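Local coordinates for (S)-ureidoglycine--glyoxylate transaminase (Bacillus subtilis, PDB 3ISL), which catalyses the pyridoxal phosphate-dependent transfer of an amino group from (S)-ureidoglycine to glyoxylate in purine catabolism, giving oxalurate and glycine, at residues M321-C326 against G365-S370; E328-I333 against K360-G365. All blocks are in the same frame, centred on the assembly; numbering follows the deposited sequence.

Late in the chain, after helix 288-308, strand 324-328 is laid down, and residues 328-333 then lead into helix 335-346, after which the chain comes back along strand 361-365 toward helix 373-389. The two strands pair antiparallel, and the contacts sit at the two ends of this ladder, their centres about 16 Å apart. Contact 2 (328-333 with 360-365) closes the shorter loop, and contact 1 (321-326 with 365-370) encloses it, so the two nest without crossing. Gly365 belongs to both. Between them the ladder continues through a probable hydrogen bond from Ile364 N to Thr325 O (2.8 Å), with Cys326 SG against Ile361 CD1.

Contact 1: M321-C326 against G365-S370; sequences MPVVTC and GTMGYS
The carbonyl oxygen of Val323 is gripped from the opposing segment by Thr366 N, at 3.0 Å and with an N-H...O angle of 167°. This bond stands at one end of a two-stranded antiparallel ladder in the class-V aminotransferase fold, just outside the non-hydrogen-bonded pair Val324-Gly365. The amide approaches from above the carbonyl plane, 40° out of it. Gly365 CA adds a CA-H...O contact to the same oxygen at 3.4 Å, so two neighbouring residues of 365-370 converge on one acceptor.

Beside this polar point Met367 crosses Val323 at about a right angle. Its CG, anti to the carbonyl carbon (chi1 -64°), lies 3.8 Å from Val323 CB, and the chain runs on extended until the methyl CE reaches Val323 CG2 at 3.9 Å. The same methyl also meets Val324, whose side chain lies alongside that of Met367 and points the same way. An alanine at Met367 would probably open a gap beside the CG2 methyls of both valines and leave them without this apolar partner.

The Met367 side chain comes, nearest atoms, within about 4 Å of that of Lys198, the cofactor-bearing lysine, which is not joined to the cofactor in this structure, and lies about 6 Å from the bound pyridoxal phosphate; the contact thus backs onto the active site. Helix 288-308 packs on it too, His295 touching Val323 and Leu302 touching Thr366. Against the backbone of Thr366 lies the other Val323 branch, CG1 standing 3.7 Å from Thr366 O.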
loop_
_atom_site.group_PDB
_atom_site.type_symbol
_atom_site.label_atom_id
_atom_site.label_comp_id
_atom_site.label_asym_id
_atom_site.label_seq_id
_atom_site.Cartn_x
_atom_site.Cartn_y
_atom_site.Cartn_z
ATOM N N MET A 321 14.897 21.069 12.116
ATOM C CA MET A 321 13.752 20.166 12.304
ATOM C C MET A 321 13.812 19.515 13.714
ATOM O O MET A 321 14.810 18.897 14.064
ATOM C CB MET A 321 13.771 19.082 11.216
ATOM C CG MET A 321 12.430 18.350 11.042
ATOM S SD MET A 321 12.309 17.217 9.597
ATOM C CE MET A 321 13.959 17.079 9.166
ATOM N N PRO A 322 12.739 19.593 14.505
ATOM C CA PRO A 322 12.886 19.117 15.916
ATOM C C PRO A 322 13.133 17.595 15.991
ATOM O O PRO A 322 13.945 17.149 16.834
ATOM C CB PRO A 322 11.525 19.482 16.593
ATOM C CG PRO A 322 10.965 20.618 15.699
ATOM C CD PRO A 322 11.389 20.152 14.259
ATOM N N VAL A 323 12.570 16.867 15.032
ATOM C CA VAL A 323 12.585 15.385 15.075
ATOM C C VAL A 323 13.752 14.699 14.369
ATOM O O VAL A 323 13.800 13.470 14.305
ATOM C CB VAL A 323 11.196 14.750 14.744
ATOM C CG1 VAL A 323 10.110 15.333 15.712
ATOM C CG2 VAL A 323 10.782 15.014 13.273
ATOM N N VAL A 324 14.736 15.468 13.903
ATOM C CA VAL A 324 15.911 14.862 13.302
ATOM C C VAL A 324 17.041 15.702 13.797
ATOM O O VAL A 324 16.902 16.910 13.917
ATOM C CB VAL A 324 15.822 14.918 11.734
ATOM C CG1 VAL A 324 17.109 14.495 11.080
ATOM C CG2 VAL A 324 14.678 13.994 11.227
ATOM N N THR A 325 18.176 15.055 14.031
ATOM C CA THR A 325 19.357 15.715 14.526
ATOM C C THR A 325 20.519 15.210 13.699
ATOM O O THR A 325 20.742 13.996 13.634
ATOM C CB THR A 325 19.527 15.341 16.014
ATOM O OG1 THR A 325 18.480 16.003 16.688
ATOM C CG2 THR A 325 20.925 15.864 16.599
ATOM N N CYS A 326 21.182 16.119 13.001
ATOM C CA CYS A 326 22.222 15.776 12.028
ATOM C C CYS A 326 23.556 15.985 12.719
ATOM O O CYS A 326 23.921 17.126 13.044
ATOM C CB CYS A 326 22.138 16.689 10.770
ATOM S SG CYS A 326 20.570 16.602 9.926
ATOM N N GLY A 365 16.981 10.226 14.259
ATOM C CA GLY A 365 15.540 10.546 14.324
ATOM C C GLY A 365 15.087 10.392 15.767
ATOM O O GLY A 365 15.631 9.522 16.501
ATOM N N THR A 366 14.182 11.258 16.227
ATOM C CA THR A 366 13.542 11.108 17.562
ATOM C C THR A 366 12.074 11.327 17.231
ATOM O O THR A 366 11.562 12.388 17.468
ATOM C CB THR A 366 14.019 12.200 18.608
ATOM O OG1 THR A 366 14.072 13.480 17.964
ATOM C CG2 THR A 366 15.403 11.895 19.154
ATOM N N MET A 367 11.418 10.332 16.633
ATOM C CA MET A 367 10.060 10.458 16.131
ATOM C C MET A 367 9.100 9.469 16.796
ATOM O O MET A 367 9.428 8.271 16.881
ATOM C CB MET A 367 10.041 10.091 14.608
ATOM C CG MET A 367 10.879 11.068 13.702
ATOM S SD MET A 367 11.037 10.333 12.091
ATOM C CE MET A 367 11.212 11.826 11.068
ATOM N N GLY A 368 7.884 9.918 17.176
ATOM C CA GLY A 368 6.895 8.987 17.588
ATOM C C GLY A 368 7.303 8.141 18.785
ATOM O O GLY A 368 7.873 8.649 19.774
ATOM N N TYR A 369 7.037 6.843 18.707
ATOM C CA TYR A 369 7.285 5.950 19.847
ATOM C C TYR A 369 8.788 5.834 20.143
ATOM O O TYR A 369 9.170 5.523 21.258
ATOM C CB TYR A 369 6.722 4.558 19.555
ATOM C CG TYR A 369 6.771 3.690 20.804
ATOM C CD1 TYR A 369 5.889 3.947 21.887
ATOM C CD2 TYR A 369 7.708 2.688 20.931
ATOM C CE1 TYR A 369 5.935 3.201 23.039
ATOM C CE2 TYR A 369 7.779 1.926 22.117
ATOM C CZ TYR A 369 6.900 2.207 23.166
ATOM O OH TYR A 369 6.946 1.435 24.320
ATOM N N SER A 370 9.631 5.970 19.110
ATOM C CA SER A 370 11.108 6.041 19.252
ATOM C C SER A 370 11.619 7.290 20.017
ATOM O O SER A 370 12.803 7.347 20.530
ATOM C CB SER A 370 11.699 6.024 17.825
ATOM O OG SER A 370 11.733 4.669 17.313
#

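Contact 2: E328-I333 against K360-G365; sequences EIPGGI and KIWRIG
Ile329 sets its CG1 over one face of the Trp362 indole, 3.5 Å from the centroid of the six-membered ring and only 8° off the ring normal, the geometry of a CH-pi contact. The pair lies at the end of the two-stranded antiparallel ladder of strands 324-328 and 361-365, in the class-V aminotransferase fold, where the first strand gives way to a loop. The side chains of Ile329 and Trp362 cross at about a right angle. With CG1 anti to the carbonyl carbon (chi1 -59°), the isoleucine lays that branch on the ring; CD1 carries on past it to the strand backbone, 3.6 Å from Ile361 N, while CG2 reaches toward CZ2 and CH2. Two further side chains meet the indole: Pro330 CD comes in obliquely at 3.7 Å from CH2, and Ile333 CG2 lies at the edge, near the ring plane, 4.5 Å from CZ2.

A backbone bond holds Ile329 beside the start of strand 361-365. Its N-H bonds Lys360 O at 3.0 Å with an angle of 166° at the hydrogen, and Glu328 CA gives the same oxygen a longer CA-H...O contact. The N-H bond lies just beyond the non-hydrogen-bonded pair Glu328-Ile361, of which Glu328 is itself a member.

Further out, a type II turn from Pro330 to Ile333, closed by Ile333 N to Pro330 O, folds Ile333 back to the indole edge. Val338 of helix 335-346 touches both Ile333 and Trp362, so the tryptophan links the ladder to this helix. The rotation of the indole is tied down at its polar end as well, where Trp362 NE1 hydrogen-bonds Gly335 O.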
loop_
_atom_site.group_PDB
_atom_site.type_symbol
_atom_site.label_atom_id
_atom_site.label_comp_id
_atom_site.label_asym_id
_atom_site.label_seq_id
_atom_site.Cartn_x
_atom_site.Cartn_y
_atom_site.Cartn_z
ATOM N N GLU A 328 27.624 15.742 12.830
ATOM C CA GLU A 328 28.773 15.786 11.929
ATOM C C GLU A 328 29.704 14.626 12.252
ATOM O O GLU A 328 30.086 14.432 13.421
ATOM C CB GLU A 328 29.494 17.171 11.978
ATOM C CG GLU A 328 28.774 18.244 11.117
ATOM C CD GLU A 328 29.337 19.679 11.195
ATOM O OE1 GLU A 328 28.801 20.543 10.438
ATOM O OE2 GLU A 328 30.294 19.944 11.979
ATOM N N ILE A 329 30.034 13.850 11.215
ATOM C CA ILE A 329 31.039 12.799 11.292
ATOM C C ILE A 329 32.428 13.440 11.372
ATOM O O ILE A 329 32.874 14.136 10.471
ATOM C CB ILE A 329 30.945 11.807 10.088
ATOM C CG1 ILE A 329 29.538 11.155 10.048
ATOM C CG2 ILE A 329 32.088 10.745 10.142
ATOM C CD1 ILE A 329 29.168 10.492 8.703
ATOM N N PRO A 330 33.122 13.209 12.470
ATOM C CA PRO A 330 34.482 13.808 12.637
ATOM C C PRO A 330 35.478 13.294 11.589
ATOM O O PRO A 330 35.361 12.147 11.124
ATOM C CB PRO A 330 34.898 13.346 14.025
ATOM C CG PRO A 330 33.616 12.698 14.668
ATOM C CD PRO A 330 32.742 12.278 13.547
ATOM N N GLY A 331 36.437 14.129 11.201
ATOM C CA GLY A 331 37.455 13.744 10.200
ATOM C C GLY A 331 38.188 12.467 10.594
ATOM O O GLY A 331 38.463 12.252 11.788
ATOM N N GLY A 332 38.494 11.601 9.621
ATOM C CA GLY A 332 39.184 10.320 9.910
ATOM C C GLY A 332 38.339 9.187 10.536
ATOM O O GLY A 332 38.878 8.163 11.026
ATOM N N ILE A 333 37.013 9.353 10.538
ATOM C CA ILE A 333 36.143 8.305 11.066
ATOM C C ILE A 333 35.210 7.859 9.954
ATOM O O ILE A 333 34.555 8.681 9.322
ATOM C CB ILE A 333 35.359 8.765 12.310
ATOM C CG1 ILE A 333 36.265 8.726 13.543
ATOM C CG2 ILE A 333 34.162 7.854 12.557
ATOM C CD1 ILE A 333 35.837 9.658 14.660
ATOM N N LYS A 360 29.141 12.980 5.410
ATOM C CA LYS A 360 29.281 14.190 6.240
ATOM C C LYS A 360 28.541 14.075 7.555
ATOM O O LYS A 360 28.950 14.654 8.538
ATOM C CB LYS A 360 28.777 15.441 5.495
ATOM C CG LYS A 360 29.707 15.879 4.342
ATOM C CD LYS A 360 28.966 16.752 3.327
ATOM C CE LYS A 360 28.439 18.059 3.981
ATOM N NZ LYS A 360 29.271 19.288 3.741
ATOM N N ILE A 361 27.406 13.372 7.550
ATOM C CA ILE A 361 26.515 13.406 8.705
ATOM C C ILE A 361 25.900 12.071 8.995
ATOM O O ILE A 361 25.650 11.272 8.083
ATOM C CB ILE A 361 25.321 14.448 8.562
ATOM C CG1 ILE A 361 24.573 14.317 7.224
ATOM C CG2 ILE A 361 25.768 15.858 8.834
ATOM C CD1 ILE A 361 23.128 14.982 7.217
ATOM N N TRP A 362 25.635 11.827 10.267
ATOM C CA TRP A 362 24.611 10.808 10.608
ATOM C C TRP A 362 23.375 11.560 10.917
ATOM O O TRP A 362 23.475 12.684 11.355
ATOM C CB TRP A 362 24.952 9.983 11.839
ATOM C CG TRP A 362 26.242 9.225 11.777
ATOM C CD1 TRP A 362 26.509 8.037 11.094
ATOM C CD2 TRP A 362 27.438 9.553 12.504
ATOM N NE1 TRP A 362 27.835 7.631 11.357
ATOM C CE2 TRP A 362 28.416 8.544 12.211
ATOM C CE3 TRP A 362 27.789 10.617 13.353
ATOM C CZ2 TRP A 362 29.746 8.585 12.749
ATOM C CZ3 TRP A 362 29.102 10.662 13.894
ATOM C CH2 TRP A 362 30.072 9.655 13.564
ATOM N N ARG A 363 22.207 10.937 10.713
ATOM C CA ARG A 363 20.951 11.555 11.094
ATOM C C ARG A 363 20.272 10.724 12.176
ATOM O O ARG A 363 19.965 9.556 11.980
ATOM C CB ARG A 363 20.030 11.739 9.874
ATOM C CG ARG A 363 20.636 12.620 8.807
ATOM C CD ARG A 363 19.753 12.679 7.588
ATOM N NE ARG A 363 19.850 11.448 6.840
ATOM C CZ ARG A 363 18.821 10.846 6.255
ATOM N NH1 ARG A 363 17.608 11.362 6.297
ATOM N NH2 ARG A 363 19.024 9.726 5.598
ATOM N N ILE A 364 20.011 11.336 13.329
ATOM C CA ILE A 364 19.399 10.568 14.400
ATOM C C ILE A 364 17.961 11.113 14.489
ATOM O O ILE A 364 17.785 12.302 14.729
ATOM C CB ILE A 364 20.120 10.701 15.705
ATOM C CG1 ILE A 364 21.624 10.346 15.526
ATOM C CG2 ILE A 364 19.381 9.886 16.863
ATOM C CD1 ILE A 364 22.487 10.429 16.798
ATOM N N GLY A 365 16.981 10.226 14.259
ATOM C CA GLY A 365 15.540 10.546 14.324
ATOM C C GLY A 365 15.087 10.392 15.767
ATOM O O GLY A 365 15.631 9.522 16.501
#